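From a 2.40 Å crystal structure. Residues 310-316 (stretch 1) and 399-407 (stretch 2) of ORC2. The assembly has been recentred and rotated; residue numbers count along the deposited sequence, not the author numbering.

Stretch 1 (310-316) ELIILRL
Stretch 2 399-407: VDNIIQAKM

The most distinctive feature of this contact between two helices of ORC2 is a bidentate salt bridge at one end of a largely apolar seam. Arg315 NE donates to Asp400 OD1 at 2.8 Å with a nearly linear N-H...O angle of 178°, while Arg315 NH1 donates to Asp400 OD2, also at 2.8 Å but more bent, at 141°. The carboxylate approaches the edge of the guanidinium, near its plane, so that each oxygen faces one nitrogen and the opposite charges are joined by two hydrogen bonds. Arg315 reaches out with chi1 t (-161°), chi2 between wells at -134°, chi3 t (-157°) and chi4 at -107°. Its CA-to-CB bond points toward the partner helix; that of Asp400 points sideways, and a chi1 of -75° (m) with chi2 at -34° brings the carboxylate nearer. Arg315 NH2 and Asp400 OD1 are also hydrogen-bonded elsewhere in the structure.

Both stretches are helical throughout and belong to helices that extend beyond them in both directions. Phi lies between -76° and -53° and psi between -52° and -32°, and the backbone is held by i+4 to i hydrogen bonds of 2.8 to 3.1 Å, from Leu314 N to Glu310 O through Met407 N to Ile403 O. The helices run nearly antiparallel, with 159° between their N-to-C directions (signed crossing angle -159°), and their axes approach to 9.7 Å. The register is set by Leu311 and Val399, whose CA atoms lie 6.3 Å apart. Because the helices run in nearly opposite directions, Arg315, one turn after Leu311, meets the N-terminal part of stretch 2, whereas Leu311 itself reaches along that helix as far as Lys406.

Leu311 is the knob of the interface, seated in a hole formed by Val399, Ile402 (chi1 m, chi2 t), Ile403 and Lys406 (chi1 m, chi2 between wells at -119°, chi3 t, chi4 p). Its chi1 of -99° and chi2 of 12° both lie between wells. Leu311 CB packs 3.6 Å from Ile403 CG1 and 4.0 Å from Val399 CG1, and Leu311 CD2 lies 3.7 Å from Ile402 CG2. Leu311 CD2 also comes within 4.0 Å of Lys406 NZ, which is hydrogen-bonded elsewhere in the structure. The backbone is close here too: Leu311 O stands 3.3 Å from Val399 CG1, while it accepts its helical bond from Arg315 N at 3.0 Å.

Val399, with chi1 t (173°), also serves the next turn of stretch 1. Its CG1 lies 4.1 Å from Arg315 CB, so the arginine contributes aliphatic packing as well as charge, and Val399 CG2 is 4.3 Å from Leu314 CD2, on a side chain with chi1 t and chi2 p. Ile403 (chi1 m, chi2 t) extends its CD1 to 4.2 Å from CG1 of Ile312 (chi1 m at -71°, chi2 between wells at 144°). Together these contacts bury 395 Å², summed over both sides.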

# COMPACT_ATOMS: atom_id res chain seq x y z
N GLU A 310 19.52 14.56 7.93
CA GLU A 310 18.07 14.39 8.00
C GLU A 310 17.66 13.68 9.27
O GLU A 310 16.71 14.08 9.92
CB GLU A 310 17.52 13.63 6.80
CG GLU A 310 18.40 13.70 5.57
CD GLU A 310 17.63 13.65 4.28
OE1 GLU A 310 18.14 13.02 3.35
OE2 GLU A 310 16.54 14.24 4.19
N LEU A 311 18.39 12.64 9.62
CA LEU A 311 18.11 11.82 10.79
C LEU A 311 18.24 12.63 12.10
O LEU A 311 17.44 12.47 13.02
CB LEU A 311 19.07 10.62 10.79
CG LEU A 311 18.76 9.20 10.29
CD1 LEU A 311 17.48 9.09 9.52
CD2 LEU A 311 19.93 8.60 9.49
N ILE A 312 19.25 13.49 12.17
CA ILE A 312 19.39 14.41 13.29
C ILE A 312 18.18 15.37 13.44
O ILE A 312 17.70 15.62 14.54
CB ILE A 312 20.75 15.19 13.23
CG1 ILE A 312 21.91 14.25 13.53
CG2 ILE A 312 20.81 16.29 14.26
CD1 ILE A 312 23.13 14.58 12.71
N ILE A 313 17.70 15.89 12.33
CA ILE A 313 16.55 16.79 12.30
C ILE A 313 15.25 16.08 12.64
O ILE A 313 14.43 16.59 13.45
CB ILE A 313 16.46 17.49 10.94
CG1 ILE A 313 17.78 18.25 10.67
CG2 ILE A 313 15.25 18.42 10.93
CD1 ILE A 313 18.02 18.65 9.16
N LEU A 314 15.08 14.89 12.06
CA LEU A 314 13.95 14.04 12.43
C LEU A 314 13.90 13.77 13.95
O LEU A 314 12.85 13.90 14.59
CB LEU A 314 13.95 12.73 11.63
CG LEU A 314 12.73 11.82 11.82
CD1 LEU A 314 11.45 12.60 11.57
CD2 LEU A 314 12.77 10.58 10.88
N ARG A 315 15.04 13.40 14.50
CA ARG A 315 15.16 13.16 15.93
C ARG A 315 14.71 14.37 16.76
O ARG A 315 13.95 14.24 17.70
CB ARG A 315 16.59 12.77 16.30
CG ARG A 315 16.67 12.08 17.64
CD ARG A 315 17.75 12.58 18.53
NE ARG A 315 18.13 11.57 19.53
CZ ARG A 315 17.81 11.63 20.82
NH1 ARG A 315 18.21 10.67 21.64
NH2 ARG A 315 17.10 12.65 21.31
N LEU A 316 15.17 15.55 16.36
CA LEU A 316 14.89 16.74 17.12
C LEU A 316 13.41 17.10 17.08
O LEU A 316 12.82 17.46 18.09
CB LEU A 316 15.74 17.90 16.61
CG LEU A 316 17.24 17.90 16.91
CD1 LEU A 316 17.90 18.84 15.95
CD2 LEU A 316 17.57 18.28 18.37
N VAL A 399 16.23 5.83 15.14
CA VAL A 399 17.00 6.87 14.50
C VAL A 399 18.41 6.98 15.08
O VAL A 399 19.39 7.06 14.32
CB VAL A 399 16.21 8.21 14.49
CG1 VAL A 399 17.04 9.37 13.98
CG2 VAL A 399 14.96 8.04 13.64
N ASP A 400 18.51 6.95 16.41
CA ASP A 400 19.84 7.06 17.04
C ASP A 400 20.82 5.98 16.54
O ASP A 400 21.95 6.33 16.17
CB ASP A 400 19.79 7.02 18.56
CG ASP A 400 19.28 8.32 19.16
OD1 ASP A 400 19.57 9.40 18.59
OD2 ASP A 400 18.58 8.35 20.19
N ASN A 401 20.37 4.72 16.52
CA ASN A 401 21.19 3.58 16.08
C ASN A 401 21.62 3.72 14.61
O ASN A 401 22.70 3.31 14.23
CB ASN A 401 20.52 2.21 16.37
CG ASN A 401 20.18 1.99 17.89
OD1 ASN A 401 20.75 2.63 18.78
ND2 ASN A 401 19.24 1.06 18.16
N ILE A 402 20.79 4.34 13.80
CA ILE A 402 21.07 4.47 12.39
C ILE A 402 22.12 5.56 12.21
O ILE A 402 23.03 5.43 11.38
CB ILE A 402 19.78 4.74 11.59
CG1 ILE A 402 18.85 3.52 11.74
CG2 ILE A 402 20.09 4.99 10.16
CD1 ILE A 402 17.47 3.65 11.07
N ILE A 403 22.04 6.59 13.04
CA ILE A 403 23.06 7.62 12.97
C ILE A 403 24.40 7.02 13.38
O ILE A 403 25.41 7.22 12.69
CB ILE A 403 22.72 8.87 13.82
CG1 ILE A 403 21.47 9.58 13.28
CG2 ILE A 403 23.89 9.83 13.81
CD1 ILE A 403 20.71 10.36 14.38
N GLN A 404 24.42 6.29 14.49
CA GLN A 404 25.63 5.61 14.95
C GLN A 404 26.24 4.74 13.82
O GLN A 404 27.41 4.88 13.50
CB GLN A 404 25.35 4.73 16.18
CG GLN A 404 25.15 5.45 17.54
CD GLN A 404 24.73 4.45 18.64
OE1 GLN A 404 25.59 3.88 19.34
NE2 GLN A 404 23.42 4.21 18.78
N ALA A 405 25.42 3.88 13.20
CA ALA A 405 25.87 2.99 12.13
C ALA A 405 26.45 3.72 10.91
O ALA A 405 27.48 3.29 10.39
CB ALA A 405 24.77 2.01 11.70
N LYS A 406 25.77 4.79 10.45
CA LYS A 406 26.26 5.60 9.34
C LYS A 406 27.60 6.29 9.65
O LYS A 406 28.48 6.33 8.81
CB LYS A 406 25.24 6.65 8.88
CG LYS A 406 23.92 6.12 8.31
CD LYS A 406 23.72 6.57 6.89
CE LYS A 406 22.63 5.77 6.27
NZ LYS A 406 21.56 5.62 7.31
N MET A 407 27.73 6.82 10.86
CA MET A 407 28.97 7.47 11.28
C MET A 407 30.16 6.51 11.29
O MET A 407 31.20 6.81 10.69
CB MET A 407 28.82 8.16 12.62
CG MET A 407 27.81 9.30 12.57
SD MET A 407 28.03 10.53 13.86
CE MET A 407 29.67 11.07 13.46